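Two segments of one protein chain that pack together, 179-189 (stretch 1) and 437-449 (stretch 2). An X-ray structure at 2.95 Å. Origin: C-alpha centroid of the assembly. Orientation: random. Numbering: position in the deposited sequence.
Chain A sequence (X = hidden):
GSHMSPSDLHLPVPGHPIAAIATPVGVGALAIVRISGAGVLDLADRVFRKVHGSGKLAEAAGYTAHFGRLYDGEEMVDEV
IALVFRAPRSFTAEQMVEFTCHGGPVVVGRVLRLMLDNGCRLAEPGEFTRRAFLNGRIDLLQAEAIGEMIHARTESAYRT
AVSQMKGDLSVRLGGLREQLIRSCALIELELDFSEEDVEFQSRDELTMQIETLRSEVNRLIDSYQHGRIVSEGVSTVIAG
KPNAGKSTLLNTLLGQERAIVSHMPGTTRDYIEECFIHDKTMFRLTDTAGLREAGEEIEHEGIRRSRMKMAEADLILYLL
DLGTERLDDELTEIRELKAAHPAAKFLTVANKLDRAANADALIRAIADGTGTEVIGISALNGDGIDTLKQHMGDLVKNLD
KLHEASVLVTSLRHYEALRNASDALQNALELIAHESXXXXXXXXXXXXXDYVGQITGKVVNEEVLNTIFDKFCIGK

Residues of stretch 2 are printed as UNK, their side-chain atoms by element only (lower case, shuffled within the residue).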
# COMPACT_ATOMS: atom_id res chain seq x y z
N GLN A 179 30.80 18.45 27.35
CA GLN A 179 31.11 19.37 28.44
C GLN A 179 30.24 19.11 29.66
O GLN A 179 30.68 19.32 30.79
CB GLN A 179 30.96 20.83 28.00
CG GLN A 179 31.86 21.26 26.84
CD GLN A 179 31.20 21.08 25.48
OE1 GLN A 179 30.43 20.14 25.26
NE2 GLN A 179 31.52 21.98 24.55
N LEU A 180 29.02 18.65 29.42
CA LEU A 180 28.09 18.30 30.50
C LEU A 180 28.46 16.99 31.20
O LEU A 180 27.82 16.61 32.19
CB LEU A 180 26.64 18.29 30.00
CG LEU A 180 25.98 19.65 29.73
CD1 LEU A 180 24.63 19.45 29.05
CD2 LEU A 180 25.82 20.48 31.00
N ILE A 181 29.47 16.30 30.68
CA ILE A 181 30.13 15.22 31.42
C ILE A 181 31.42 15.79 32.01
O ILE A 181 31.75 15.54 33.17
CB ILE A 181 30.41 13.98 30.52
CG1 ILE A 181 29.11 13.26 30.13
CG2 ILE A 181 31.40 13.01 31.20
CD1 ILE A 181 28.44 12.45 31.24
N ARG A 182 32.13 16.57 31.20
CA ARG A 182 33.41 17.18 31.57
C ARG A 182 33.28 18.12 32.77
O ARG A 182 33.90 17.90 33.81
CB ARG A 182 34.01 17.93 30.38
CG ARG A 182 35.37 18.57 30.63
CD ARG A 182 35.87 19.34 29.40
NE ARG A 182 36.23 18.45 28.30
CZ ARG A 182 35.45 18.17 27.25
NH1 ARG A 182 34.24 18.71 27.15
NH2 ARG A 182 35.88 17.34 26.31
N SER A 183 32.46 19.16 32.62
CA SER A 183 32.32 20.19 33.66
C SER A 183 31.45 19.74 34.83
O SER A 183 31.56 20.28 35.93
CB SER A 183 31.79 21.49 33.05
OG SER A 183 32.66 21.97 32.04
N CYS A 184 30.59 18.75 34.59
CA CYS A 184 29.68 18.24 35.62
C CYS A 184 30.39 17.33 36.62
O CYS A 184 30.39 17.61 37.82
CB CYS A 184 28.49 17.52 34.99
SG CYS A 184 27.19 17.03 36.15
N ALA A 185 31.01 16.26 36.13
CA ALA A 185 31.75 15.31 36.96
C ALA A 185 32.96 15.97 37.64
O ALA A 185 33.50 15.45 38.62
CB ALA A 185 32.19 14.10 36.15
N LEU A 186 33.37 17.12 37.10
CA LEU A 186 34.44 17.94 37.67
C LEU A 186 34.04 18.51 39.03
O LEU A 186 34.89 18.76 39.88
CB LEU A 186 34.78 19.07 36.69
CG LEU A 186 36.14 19.77 36.75
CD1 LEU A 186 36.62 20.10 35.34
CD2 LEU A 186 36.10 21.02 37.62
N ILE A 187 32.73 18.71 39.21
CA ILE A 187 32.19 19.22 40.47
C ILE A 187 31.38 18.13 41.20
O ILE A 187 31.07 18.27 42.39
CB ILE A 187 31.36 20.52 40.25
CG1 ILE A 187 32.18 21.54 39.45
CG2 ILE A 187 30.91 21.12 41.59
CD1 ILE A 187 31.37 22.64 38.82
N GLU A 188 31.06 17.05 40.49
CA GLU A 188 30.39 15.89 41.10
C GLU A 188 31.32 15.08 42.00
O GLU A 188 30.88 14.15 42.68
CB GLU A 188 29.76 14.99 40.03
CG GLU A 188 28.48 15.53 39.38
CD GLU A 188 27.24 15.32 40.24
OE1 GLU A 188 27.11 16.00 41.29
OE2 GLU A 188 26.39 14.50 39.86
N LEU A 189 32.61 15.44 42.01
CA LEU A 189 33.60 14.83 42.89
C LEU A 189 33.96 15.75 44.06
O LEU A 189 35.09 15.75 44.55
CB LEU A 189 34.86 14.43 42.10
CG LEU A 189 35.04 12.99 41.60
CD1 LEU A 189 35.35 12.03 42.75
CD2 LEU A 189 33.86 12.48 40.76
N UNK A 437 26.60 29.13 46.84
CA UNK A 437 27.20 27.90 47.37
C UNK A 437 27.79 26.97 46.31
O UNK A 437 27.64 27.20 45.11
o UNK A 437 24.87 27.23 51.62
o UNK A 437 23.97 26.35 49.82
c UNK A 437 24.81 27.09 50.38
c UNK A 437 26.19 27.15 48.24
c UNK A 437 25.80 27.87 49.53
N UNK A 438 28.47 25.92 46.77
CA UNK A 438 29.16 24.97 45.89
C UNK A 438 28.42 23.63 45.71
O UNK A 438 28.85 22.78 44.92
c UNK A 438 30.63 24.73 46.35
c UNK A 438 30.70 24.17 47.77
o UNK A 438 31.28 23.83 45.44
N UNK A 439 27.32 23.45 46.43
CA UNK A 439 26.52 22.22 46.35
C UNK A 439 25.28 22.37 45.46
O UNK A 439 24.86 21.41 44.81
o UNK A 439 25.85 21.28 50.54
c UNK A 439 26.14 21.72 47.76
c UNK A 439 25.56 22.78 48.70
o UNK A 439 25.91 23.43 50.97
c UNK A 439 25.79 22.47 50.18
N UNK A 440 24.71 23.57 45.44
CA UNK A 440 23.53 23.87 44.63
C UNK A 440 23.87 24.12 43.16
O UNK A 440 22.99 24.06 42.30
c UNK A 440 21.75 26.19 47.23
c UNK A 440 20.71 24.08 46.35
c UNK A 440 22.75 25.06 45.22
c UNK A 440 22.02 24.86 46.54
N UNK A 441 25.14 24.40 42.89
CA UNK A 441 25.64 24.59 41.52
C UNK A 441 25.69 23.26 40.76
O UNK A 441 25.41 23.21 39.56
c UNK A 441 27.43 25.74 40.07
c UNK A 441 28.39 24.79 39.37
c UNK A 441 27.01 25.34 41.50
c UNK A 441 28.10 24.58 42.28
N UNK A 442 26.04 22.19 41.48
CA UNK A 442 26.09 20.84 40.91
C UNK A 442 24.69 20.30 40.60
O UNK A 442 24.55 19.36 39.83
c UNK A 442 26.84 19.90 41.85
N UNK A 443 23.68 20.91 41.22
CA UNK A 443 22.28 20.55 40.96
C UNK A 443 21.84 21.03 39.58
O UNK A 443 21.16 20.30 38.85
c UNK A 443 19.48 19.50 42.47
c UNK A 443 19.92 20.70 41.93
c UNK A 443 17.24 19.92 41.69
c UNK A 443 18.15 19.10 42.36
c UNK A 443 19.00 21.51 41.26
c UNK A 443 21.37 21.13 42.05
c UNK A 443 17.66 21.12 41.14
N UNK A 444 22.23 22.25 39.23
CA UNK A 444 21.85 22.87 37.96
C UNK A 444 22.53 22.22 36.76
O UNK A 444 21.93 22.08 35.70
c UNK A 444 19.90 24.96 39.07
c UNK A 444 22.13 24.38 37.98
c UNK A 444 21.41 25.15 39.09
o UNK A 444 19.28 25.15 38.01
o UNK A 444 19.34 24.62 40.14
N UNK A 445 23.80 21.83 36.94
CA UNK A 445 24.57 21.20 35.87
C UNK A 445 24.03 19.82 35.54
O UNK A 445 23.96 19.44 34.36
c UNK A 445 26.82 22.40 36.57
c UNK A 445 28.23 22.04 37.00
c UNK A 445 26.84 23.38 35.40
c UNK A 445 26.05 21.12 36.24
N UNK A 446 23.65 19.07 36.57
CA UNK A 446 23.02 17.76 36.40
C UNK A 446 21.62 17.88 35.81
O UNK A 446 21.14 16.95 35.15
c UNK A 446 24.08 15.98 37.90
n UNK A 446 23.04 13.95 36.96
c UNK A 446 22.96 16.98 37.71
c UNK A 446 23.54 14.59 38.17
n UNK A 446 22.09 12.25 35.74
c UNK A 446 22.51 12.73 36.90
n UNK A 446 22.40 11.98 37.99
N UNK A 447 20.97 19.01 36.05
CA UNK A 447 19.66 19.30 35.48
C UNK A 447 19.74 19.51 33.97
O UNK A 447 18.87 19.06 33.23
c UNK A 447 19.03 20.50 36.17
N UNK A 448 20.80 20.20 33.53
CA UNK A 448 21.02 20.47 32.11
C UNK A 448 21.35 19.19 31.33
O UNK A 448 20.77 18.95 30.27
c UNK A 448 22.12 21.50 31.93
N UNK A 449 22.28 18.40 31.86
CA UNK A 449 22.64 17.10 31.28
C UNK A 449 21.44 16.15 31.26
O UNK A 449 21.31 15.32 30.35
c UNK A 449 25.38 14.50 31.78
c UNK A 449 23.83 16.48 32.04
c UNK A 449 23.55 14.44 33.50
c UNK A 449 23.97 14.96 32.13

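Position 437 carries three carbons in a row, the last bearing two oxygens. It touches nothing on stretch 1. This is a carboxylate on a two-carbon arm, Glu-437.

Position 438 has one carbon bearing an oxygen and a second carbon. Its backbone O lies 4.3 Å from CG2 of Ile-187. That fork is a threonine, Thr-438.

Position 439 again shows three carbons ending in two oxygens. Its CB points away from stretch 1. It is Glu-439.

Position 440 has four carbons, forked at the second, and is out of reach. It is Leu-440.

Position 441 also has four carbons, but the fork is at the first and one arm is two carbons long. Its CB points sideways, yet its longer arm ends against CD1 of Ile-187. This is Ile-441; its CD1 is 3.7 Å from CD1 of Ile-187.

Position 442 has a single carbon, its CB. It points toward stretch 1, and this CB is 4.3 Å from CG2 of Ile-187 and 3.9 Å from OE1 of Glu-188. It is Ala-442.

Position 443 has one carbon and then a six-carbon ring with no oxygen. Its CB is directed away from stretch 1. It is Phe-443.

Position 444 has three carbons and a terminal pair of oxygens. It makes no contact here. It is Glu-444, and its OE1 is hydrogen-bonded elsewhere in the structure.

Position 445 has four carbons forked at the second. Its CB is 4.2 Å from SG of Cys-184, and one end of the fork meets CD1 of Ile-187. This gives Leu-445; its CD1 is 3.7 Å from CD1 of Ile-187.

Position 446 has three carbons, a nitrogen, and a carbon bearing two more nitrogens. Its carbon chain touches Cys-184 and Glu-188. This is Arg-446. Its CG lies 3.7 Å from SG of Cys-184, and its CD 3.3 Å from OE2 of Glu-188.

Position 447 has one carbon and is out of reach. It is Ala-447.

Position 448 also has one carbon, its CB, 3.9 Å from CD2 of Leu-180. It is Ala-448.

Position 449 has four carbons forked at the second. Its CB is 3.9 Å from CB of Leu-180, and one end of the fork meets Ile-181. It is Leu-449; its CD1 is 3.7 Å from CD1 of Ile-181.

The two helices run nearly antiparallel, at 164°, with axes 9.6 Å apart at closest approach. Leu-180, Cys-184 and Ile-187 therefore meet Leu-449, Leu-445 and Ala-442 in reverse order. The contact is mainly apolar, and no hydrogen bond crosses it. Glu-188 and Arg-446 add opposite charges, but OE2 of Glu-188 is 4.5 Å from NE of Arg-446, beyond a salt bridge.

Stretch 2, residues 437-449: ETELIAFELRAAL
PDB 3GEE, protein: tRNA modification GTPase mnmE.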